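Local coordinates for DNA repair protein RecN (Deinococcus radiodurans, PDB 4ABX) that may take part in recombinational repair of damaged DNA as an ATP-binding, SMC-like protein, of which this chain is the coiled-coil domain, at residues V21-E26 and S135-K140. Residues are numbered along the deposited sequence; the frame is centred on the assembly and turned at random.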
loop_
_atom_site.group_PDB
_atom_site.type_symbol
_atom_site.label_atom_id
_atom_site.label_comp_id
_atom_site.label_asym_id
_atom_site.label_seq_id
_atom_site.Cartn_x
_atom_site.Cartn_y
_atom_site.Cartn_z
ATOM N N VAL A 21 6.720 56.145 -22.186
ATOM C CA VAL A 21 6.976 55.786 -23.581
ATOM C C VAL A 21 8.043 54.701 -23.691
ATOM O O VAL A 21 7.884 53.731 -24.434
ATOM C CB VAL A 21 7.403 57.022 -24.405
ATOM C CG1 VAL A 21 8.003 56.610 -25.748
ATOM C CG2 VAL A 21 6.218 57.971 -24.593
ATOM N N GLN A 22 9.128 54.869 -22.940
ATOM C CA GLN A 22 10.193 53.875 -22.901
ATOM C C GLN A 22 9.663 52.526 -22.417
ATOM O O GLN A 22 9.951 51.491 -23.022
ATOM C CB GLN A 22 11.336 54.343 -21.997
ATOM C CG GLN A 22 12.542 53.417 -21.980
ATOM C CD GLN A 22 13.671 53.935 -21.097
ATOM O OE1 GLN A 22 13.459 54.778 -20.219
ATOM N NE2 GLN A 22 14.880 53.434 -21.330
ATOM N N GLU A 23 8.894 52.535 -21.327
ATOM C CA GLU A 23 8.379 51.286 -20.758
ATOM C C GLU A 23 7.576 50.485 -21.773
ATOM O O GLU A 23 7.785 49.283 -21.942
ATOM C CB GLU A 23 7.522 51.535 -19.508
ATOM C CG GLU A 23 7.035 50.239 -18.870
ATOM C CD GLU A 23 6.227 50.450 -17.596
ATOM O OE1 GLU A 23 5.620 51.530 -17.429
ATOM O OE2 GLU A 23 6.198 49.522 -16.761
ATOM N N ILE A 24 6.647 51.159 -22.439
ATOM C CA ILE A 24 5.811 50.534 -23.456
ATOM C C ILE A 24 6.619 50.063 -24.674
ATOM O O ILE A 24 6.375 48.988 -25.225
ATOM C CB ILE A 24 4.701 51.513 -23.904
ATOM C CG1 ILE A 24 3.684 51.696 -22.775
ATOM C CG2 ILE A 24 4.029 51.033 -25.196
ATOM C CD1 ILE A 24 2.761 52.904 -22.954
ATOM N N SER A 25 7.594 50.863 -25.085
ATOM C CA SER A 25 8.343 50.560 -26.297
ATOM C C SER A 25 9.280 49.379 -26.094
ATOM O O SER A 25 9.517 48.598 -27.017
ATOM C CB SER A 25 9.126 51.792 -26.765
ATOM O OG SER A 25 8.248 52.891 -26.933
ATOM N N GLU A 26 9.817 49.248 -24.887
ATOM C CA GLU A 26 10.724 48.142 -24.585
ATOM C C GLU A 26 10.024 46.788 -24.636
ATOM O O GLU A 26 10.643 45.774 -24.960
ATOM C CB GLU A 26 11.401 48.342 -23.226
ATOM C CG GLU A 26 12.446 49.448 -23.237
ATOM C CD GLU A 26 13.051 49.700 -21.873
ATOM O OE1 GLU A 26 12.511 49.176 -20.876
ATOM O OE2 GLU A 26 14.066 50.426 -21.797
ATOM N N SER A 135 0.549 41.826 -19.171
ATOM C CA SER A 135 -0.368 42.110 -18.058
ATOM C C SER A 135 0.060 43.327 -17.242
ATOM O O SER A 135 -0.768 44.157 -16.861
ATOM C CB SER A 135 -0.485 40.903 -17.117
ATOM O OG SER A 135 -1.194 39.845 -17.729
ATOM N N LYS A 136 1.353 43.422 -16.958
ATOM C CA LYS A 136 1.876 44.571 -16.230
ATOM C C LYS A 136 1.577 45.880 -16.970
ATOM O O LYS A 136 1.229 46.884 -16.343
ATOM C CB LYS A 136 3.375 44.415 -15.977
ATOM C CG LYS A 136 3.722 43.211 -15.106
ATOM C CD LYS A 136 5.219 43.122 -14.840
ATOM C CE LYS A 136 5.553 41.942 -13.931
ATOM N NZ LYS A 136 7.015 41.848 -13.655
ATOM N N LEU A 137 1.695 45.859 -18.298
ATOM C CA LEU A 137 1.390 47.037 -19.119
ATOM C C LEU A 137 -0.091 47.394 -19.096
ATOM O O LEU A 137 -0.456 48.572 -19.007
ATOM C CB LEU A 137 1.833 46.825 -20.571
ATOM C CG LEU A 137 3.329 46.930 -20.864
ATOM C CD1 LEU A 137 3.563 46.963 -22.366
ATOM C CD2 LEU A 137 3.901 48.176 -20.208
ATOM N N LYS A 138 -0.944 46.377 -19.197
ATOM C CA LYS A 138 -2.389 46.581 -19.171
ATOM C C LYS A 138 -2.857 47.111 -17.809
ATOM O O LYS A 138 -3.822 47.871 -17.730
ATOM C CB LYS A 138 -3.129 45.288 -19.551
ATOM C CG LYS A 138 -2.790 44.778 -20.961
ATOM C CD LYS A 138 -3.754 43.702 -21.453
ATOM C CE LYS A 138 -3.572 42.391 -20.716
ATOM N NZ LYS A 138 -4.536 41.357 -21.205
ATOM N N ASN A 139 -2.160 46.722 -16.746
ATOM C CA ASN A 139 -2.472 47.200 -15.397
ATOM C C ASN A 139 -2.174 48.692 -15.184
ATOM O O ASN A 139 -2.725 49.321 -14.273
ATOM C CB ASN A 139 -1.739 46.367 -14.340
ATOM C CG ASN A 139 -2.357 44.983 -14.149
ATOM O OD1 ASN A 139 -3.521 44.756 -14.486
ATOM N ND2 ASN A 139 -1.577 44.055 -13.602
ATOM N N LYS A 140 -1.301 49.249 -16.015
ATOM C CA LYS A 140 -0.959 50.669 -15.929
ATOM C C LYS A 140 -1.628 51.499 -17.026
ATOM O O LYS A 140 -2.092 52.609 -16.777
ATOM C CB LYS A 140 0.560 50.864 -16.012
ATOM C CG LYS A 140 1.367 50.088 -14.978
ATOM C CD LYS A 140 2.867 50.301 -15.189
ATOM C CE LYS A 140 3.692 49.467 -14.219
ATOM N NZ LYS A 140 5.150 49.615 -14.465
#
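Glu23 and Leu137 run alongside one another, pointing opposite ways, Glu23 CG resting 4.0 Å from Leu137 CD2, and so illustrate how one acidic side chain can serve both the apolar and the charged half of a helix contact. On the buried half Leu137 fits against the backbone and flank of Ile24: its CD1 lies 4.4 Å from Ile24 CA, and the two CA atoms are 7.1 Å apart. On the more open half, Glu23 runs extended from a CG anti to the backbone N (chi1 -177°), which carries its carboxylate across to the stretched side chain of Lys140. The two side chains lie roughly perpendicular, and Lys140 NZ meets the syn lone pair of Glu23 OE2 at 2.5 Å, a short salt bridge, while OE1 is hydrogen-bonded to Tyr141 OH. Shortening Glu23 to an alanine removes the carboxylate, which would probably leave Lys140 and Tyr141 without their common partner and uncover one side of Leu137. The short segment axes come within 11.0 Å, with 147° between their N-to-C directions, joining helices 6-27 and 121-141 in a roughly antiparallel, splayed crossing; Pro29 touches both Ile24 and Leu137, and helix 145-169 packs Val148 and Phe151 against Ile24.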